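Local coordinates for CCMAN5 (Cellulosimicrobium cellulans, PDB 2XSG), which hydrolyses alpha-mannosides as a calcium-containing family 92 glycoside hydrolase and enables mannose-6-phosphate modification of yeast-made lysosomal enzymes, at residues D14-T19 / D104-G109; D26-Q31 / G111-G116. One frame throughout, in Å; residues are numbered along the deposited sequence.

Contact 1 (D14-T19 / D104-G109)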
loop_
_atom_site.group_PDB
_atom_site.type_symbol
_atom_site.label_atom_id
_atom_site.label_comp_id
_atom_site.label_asym_id
_atom_site.label_seq_id
_atom_site.Cartn_x
_atom_site.Cartn_y
_atom_site.Cartn_z
ATOM N N ASP A 14 13.684 1.699 8.824
ATOM C CA ASP A 14 13.604 3.126 9.102
ATOM C C ASP A 14 12.169 3.620 8.829
ATOM O O ASP A 14 11.819 3.926 7.677
ATOM C CB ASP A 14 14.628 3.887 8.240
ATOM C CG ASP A 14 14.731 5.374 8.592
ATOM O OD1 ASP A 14 13.847 5.934 9.295
ATOM O OD2 ASP A 14 15.703 6.001 8.118
ATOM N N VAL A 15 11.359 3.725 9.888
ATOM C CA VAL A 15 9.951 4.110 9.729
ATOM C C VAL A 15 9.758 5.567 9.271
ATOM O O VAL A 15 8.640 5.996 9.014
ATOM C CB VAL A 15 9.087 3.837 10.998
ATOM C CG1 VAL A 15 9.144 2.366 11.418
ATOM C CG2 VAL A 15 9.484 4.766 12.158
ATOM N N PHE A 16 10.845 6.328 9.174
ATOM C CA PHE A 16 10.736 7.716 8.732
ATOM C C PHE A 16 10.907 7.875 7.234
ATOM O O PHE A 16 10.608 8.928 6.679
ATOM C CB PHE A 16 11.710 8.607 9.490
ATOM C CG PHE A 16 11.354 8.767 10.934
ATOM C CD1 PHE A 16 10.246 9.524 11.310
ATOM C CD2 PHE A 16 12.126 8.164 11.910
ATOM C CE1 PHE A 16 9.903 9.670 12.650
ATOM C CE2 PHE A 16 11.797 8.300 13.256
ATOM C CZ PHE A 16 10.688 9.058 13.628
ATOM N N VAL A 17 11.353 6.813 6.577
ATOM C CA VAL A 17 11.484 6.833 5.133
ATOM C C VAL A 17 10.117 7.075 4.514
ATOM O O VAL A 17 9.161 6.348 4.798
ATOM C CB VAL A 17 12.122 5.541 4.602
ATOM C CG1 VAL A 17 11.885 5.397 3.069
ATOM C CG2 VAL A 17 13.620 5.546 4.952
ATOM N N GLY A 18 10.037 8.108 3.681
ATOM C CA GLY A 18 8.787 8.450 3.005
ATOM C C GLY A 18 7.818 9.337 3.799
ATOM O O GLY A 18 6.690 9.554 3.355
ATOM N N THR A 19 8.253 9.852 4.951
ATOM C CA THR A 19 7.386 10.663 5.837
ATOM C C THR A 19 7.529 12.188 5.655
ATOM O O THR A 19 6.893 12.967 6.379
ATOM C CB THR A 19 7.604 10.317 7.322
ATOM O OG1 THR A 19 8.943 10.675 7.706
ATOM C CG2 THR A 19 7.351 8.799 7.590
ATOM N N ASP A 104 15.965 15.291 16.992
ATOM C CA ASP A 104 17.031 14.890 17.929
ATOM C C ASP A 104 16.460 14.263 19.201
ATOM O O ASP A 104 17.168 13.574 19.936
ATOM C CB ASP A 104 17.908 16.095 18.300
ATOM C CG ASP A 104 18.653 16.668 17.110
ATOM O OD1 ASP A 104 19.088 15.883 16.244
ATOM O OD2 ASP A 104 18.796 17.910 17.036
ATOM N N ASP A 105 15.183 14.527 19.476
ATOM C CA ASP A 105 14.501 13.954 20.630
ATOM C C ASP A 105 13.273 13.170 20.150
ATOM O O ASP A 105 12.144 13.467 20.517
ATOM C CB ASP A 105 14.113 15.063 21.623
ATOM C CG ASP A 105 13.737 14.522 22.995
ATOM O OD1 ASP A 105 14.161 13.402 23.318
ATOM O OD2 ASP A 105 13.048 15.222 23.777
ATOM N N GLU A 106 13.523 12.162 19.323
ATOM C CA GLU A 106 12.483 11.387 18.658
ATOM C C GLU A 106 13.129 10.072 18.264
ATOM O O GLU A 106 14.263 10.066 17.771
ATOM C CB GLU A 106 11.991 12.120 17.400
ATOM C CG GLU A 106 10.819 11.473 16.675
ATOM C CD GLU A 106 10.560 12.092 15.305
ATOM O OE1 GLU A 106 11.542 12.317 14.562
ATOM O OE2 GLU A 106 9.371 12.345 14.958
ATOM N N ASP A 107 12.390 8.980 18.460
ATOM C CA ASP A 107 12.866 7.612 18.228
ATOM C C ASP A 107 11.672 6.698 17.873
ATOM O O ASP A 107 10.651 6.722 18.547
ATOM C CB ASP A 107 13.555 7.114 19.508
ATOM C CG ASP A 107 14.185 5.748 19.354
ATOM O OD1 ASP A 107 14.720 5.434 18.262
ATOM O OD2 ASP A 107 14.175 4.988 20.358
ATOM N N ALA A 108 11.802 5.908 16.811
ATOM C CA ALA A 108 10.740 5.019 16.408
ATOM C C ALA A 108 11.281 3.829 15.633
ATOM O O ALA A 108 12.399 3.850 15.126
ATOM C CB ALA A 108 9.641 5.784 15.571
ATOM N N GLY A 109 10.464 2.789 15.565
ATOM C CA GLY A 109 10.788 1.560 14.854
ATOM C C GLY A 109 9.597 0.631 14.991
ATOM O O GLY A 109 8.586 1.018 15.602
HETATM O O HOH W 1 12.981 3.184 12.343
#

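Contact 2 (D26-Q31 / G111-G116)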
loop_
_atom_site.group_PDB
_atom_site.type_symbol
_atom_site.label_atom_id
_atom_site.label_comp_id
_atom_site.label_asym_id
_atom_site.label_seq_id
_atom_site.Cartn_x
_atom_site.Cartn_y
_atom_site.Cartn_z
ATOM N N ASP A 26 3.863 8.119 3.538
ATOM C CA ASP A 26 3.903 7.086 4.564
ATOM C C ASP A 26 4.007 7.685 5.964
ATOM O O ASP A 26 4.253 8.891 6.131
ATOM C CB ASP A 26 5.062 6.125 4.301
ATOM C CG ASP A 26 4.734 5.108 3.231
ATOM O OD1 ASP A 26 3.560 4.617 3.178
ATOM O OD2 ASP A 26 5.641 4.805 2.440
ATOM N N MET A 27 3.819 6.839 6.964
ATOM C CA MET A 27 3.722 7.297 8.344
ATOM C C MET A 27 4.793 6.666 9.241
ATOM O O MET A 27 5.179 5.524 9.029
ATOM C CB MET A 27 2.326 6.975 8.896
ATOM C CG MET A 27 2.038 5.477 9.051
ATOM S SD MET A 27 0.292 5.165 9.375
ATOM C CE MET A 27 -0.366 5.331 7.699
ATOM N N PRO A 28 5.261 7.406 10.261
ATOM C CA PRO A 28 6.127 6.788 11.259
ATOM C C PRO A 28 5.331 6.078 12.374
ATOM O O PRO A 28 5.918 5.602 13.342
ATOM C CB PRO A 28 6.876 7.984 11.833
ATOM C CG PRO A 28 5.841 9.081 11.804
ATOM C CD PRO A 28 5.031 8.840 10.541
ATOM N N ALA A 29 4.008 6.004 12.220
ATOM C CA ALA A 29 3.092 5.460 13.247
ATOM C C ALA A 29 3.503 4.122 13.851
ATOM O O ALA A 29 3.982 3.217 13.141
ATOM C CB ALA A 29 1.679 5.341 12.678
ATOM N N ALA A 30 3.291 3.986 15.154
ATOM C CA ALA A 30 3.480 2.695 15.810
ATOM C C ALA A 30 2.385 1.741 15.325
ATOM O O ALA A 30 1.192 2.059 15.408
ATOM C CB ALA A 30 3.440 2.839 17.333
ATOM N N GLN A 31 2.790 0.603 14.775
ATOM C CA GLN A 31 1.818 -0.365 14.278
ATOM C C GLN A 31 2.350 -1.791 14.253
ATOM O O GLN A 31 3.555 -2.006 14.086
ATOM C CB GLN A 31 1.274 0.052 12.898
ATOM C CG GLN A 31 2.320 0.381 11.830
ATOM C CD GLN A 31 1.713 1.153 10.681
ATOM O OE1 GLN A 31 0.617 1.679 10.813
ATOM N NE2 GLN A 31 2.423 1.257 9.565
ATOM N N GLY A 111 6.593 -1.152 15.777
ATOM C CA GLY A 111 5.735 -1.314 16.947
ATOM C C GLY A 111 5.706 -0.153 17.925
ATOM O O GLY A 111 4.936 -0.176 18.896
ATOM N N PHE A 112 6.542 0.857 17.699
ATOM C CA PHE A 112 6.695 1.938 18.680
ATOM C C PHE A 112 7.013 3.285 18.072
ATOM O O PHE A 112 7.589 3.366 17.004
ATOM C CB PHE A 112 7.712 1.560 19.786
ATOM C CG PHE A 112 9.166 1.771 19.415
ATOM C CD1 PHE A 112 9.842 0.837 18.636
ATOM C CD2 PHE A 112 9.862 2.872 19.889
ATOM C CE1 PHE A 112 11.186 1.004 18.303
ATOM C CE2 PHE A 112 11.211 3.068 19.565
ATOM C CZ PHE A 112 11.874 2.126 18.754
ATOM N N TYR A 113 6.636 4.347 18.779
ATOM C CA TYR A 113 7.120 5.686 18.460
ATOM C C TYR A 113 7.283 6.516 19.748
ATOM O O TYR A 113 6.446 6.439 20.650
ATOM C CB TYR A 113 6.175 6.370 17.467
ATOM C CG TYR A 113 6.482 7.830 17.236
ATOM C CD1 TYR A 113 6.024 8.805 18.133
ATOM C CD2 TYR A 113 7.200 8.240 16.127
ATOM C CE1 TYR A 113 6.286 10.141 17.935
ATOM C CE2 TYR A 113 7.472 9.585 15.912
ATOM C CZ TYR A 113 7.009 10.530 16.824
ATOM O OH TYR A 113 7.288 11.861 16.642
ATOM N N SER A 114 8.366 7.286 19.841
ATOM C CA SER A 114 8.611 8.103 21.037
ATOM C C SER A 114 9.147 9.484 20.643
ATOM O O SER A 114 9.889 9.614 19.651
ATOM C CB SER A 114 9.559 7.383 22.018
ATOM O OG SER A 114 9.236 5.991 22.160
ATOM N N VAL A 115 8.742 10.511 21.402
ATOM C CA VAL A 115 9.125 11.906 21.132
ATOM C C VAL A 115 9.036 12.746 22.413
ATOM O O VAL A 115 8.160 12.524 23.278
ATOM C CB VAL A 115 8.247 12.549 20.016
ATOM C CG1 VAL A 115 6.767 12.699 20.458
ATOM C CG2 VAL A 115 8.818 13.913 19.562
ATOM N N GLY A 116 9.976 13.670 22.551
ATOM C CA GLY A 116 9.912 14.671 23.605
ATOM C C GLY A 116 9.189 15.895 23.085
ATOM O O GLY A 116 9.624 16.517 22.115
HETATM O O HOH W 2 6.880 3.191 14.303
HETATM O O HOH W 3 5.766 0.792 13.807
#

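Contact 1 (D14-T19 / D104-G109)
Phe-16 and Glu-106 meet tip to tip where the loop 14-19 approaches strand 106-109. The ring CG is anti to the carbonyl carbon (chi1 -69°), which swings CZ toward the strand. Glu-106 has CG anti to the backbone N and an extended chain, so its carboxylate arrives at the end of the ring. CZ of Phe-16 lies 3.5 Å from CD of Glu-106, with ring and carboxylate planes 35° apart. The carboxylate is gripped from outside the segments: OE1 by His-103, and OE2 by the hydroxyls of Tyr-52 and Tyr-113. These bonds fix its rotation and would help to keep it charged. An alanine in place of Glu-106 would remove the carboxylate, and would probably loosen the packing at the ring tip and leave His-103, Tyr-52 and Tyr-113 without this hydrogen-bonding partner.

Ala-108 adds an apolar patch beside the acid. Its CB is 3.6 Å from CG2 of Val-15 and 3.9 Å from CZ of Phe-16. CG2 of Val-15 also sits over one face of the Phe-16 ring, toward its rim. CG1 of Val-15 rests on CA of Gly-109 at 3.9 Å. Water 1 accepts from N of Val-15 and can donate to O of Ala-108.

The loop shape is set locally. OD1 of Asp-14 takes N-H of Phe-16 at 3.0 Å, from above the carboxylate plane. O of Phe-16 accepts from N and OG1 of Thr-19. This is an Asx turn within a type I turn, followed by a type II turn with Gly-18 in its third position, packed against the first strand of a beta hairpin.

Contact 2 (D26-Q31 / G111-G116)
The backbones of 28-31 and 111-113 run roughly antiparallel, 143° apart, and come closest at Ala-30 and Phe-112, whose CA atoms are 4.4 Å apart. The segment 26-31 is a loop laid against the start of strand 112-121, the second strand of a beta hairpin in the large antiparallel sheet of the N-terminal domain. No direct hydrogen bond joins the two segments; packing and water do.

Ala-30 and Tyr-113 carry the packing. CB of Ala-30 points toward the strand and meets mainly backbone, 3.6 Å from CA of Phe-112, and more loosely CB of Tyr-113. It also packs on Val-138 of the neighbouring strand 133-140. A small methyl group suits so close an approach of the two chains.

Tyr-113 points toward the loop, while its neighbour Phe-112 points away. CG of Tyr-113 is anti to the backbone N (chi1 171°), and the ring reaches past Ala-30 to Pro-28. Its CD2 is 4.3 Å from CB of Pro-28 and 4.0 Å from O of Pro-28. Val-138 and Pro-41 touch the same tyrosine. Phe-112, on the other side of the strand, has OG of Ser-114 at its ring edge, in plane.

Gly-111 has phi 101°, where a side chain would clash with the carbonyl O of the residue before it. Its N-H is turned to the loop. Water 2 lies within bonding distance of O of Pro-28 and O of Phe-112 and can donate to either. Water 3 bridges the segments, accepting from N of Gln-31 at 3.1 Å and from N of Gly-111 at 2.9 Å.

Overall arrangement
Both contacts press the N-terminal loops that precede strand 40-44 against one hairpin, strands 106-109 and 112-121. Their centres are 7 Å apart. Contact 1 takes the first strand and is partly buried; contact 2 takes the second and is buried. The strands are joined by a probable hydrogen bond from N of Ser-114 to O of Asp-107, and the loops by a backbone bond between Gly-18 and Asp-26. Contact 1 sets an aromatic ring against a carboxylate and adds a valine-alanine contact, with one bridging water; contact 2 sets alanine and proline against tyrosine and main chain, with two waters. Both loops reach helix 306-318, through Val-15 on Tyr-316 and O of Met-27 on Arg-317.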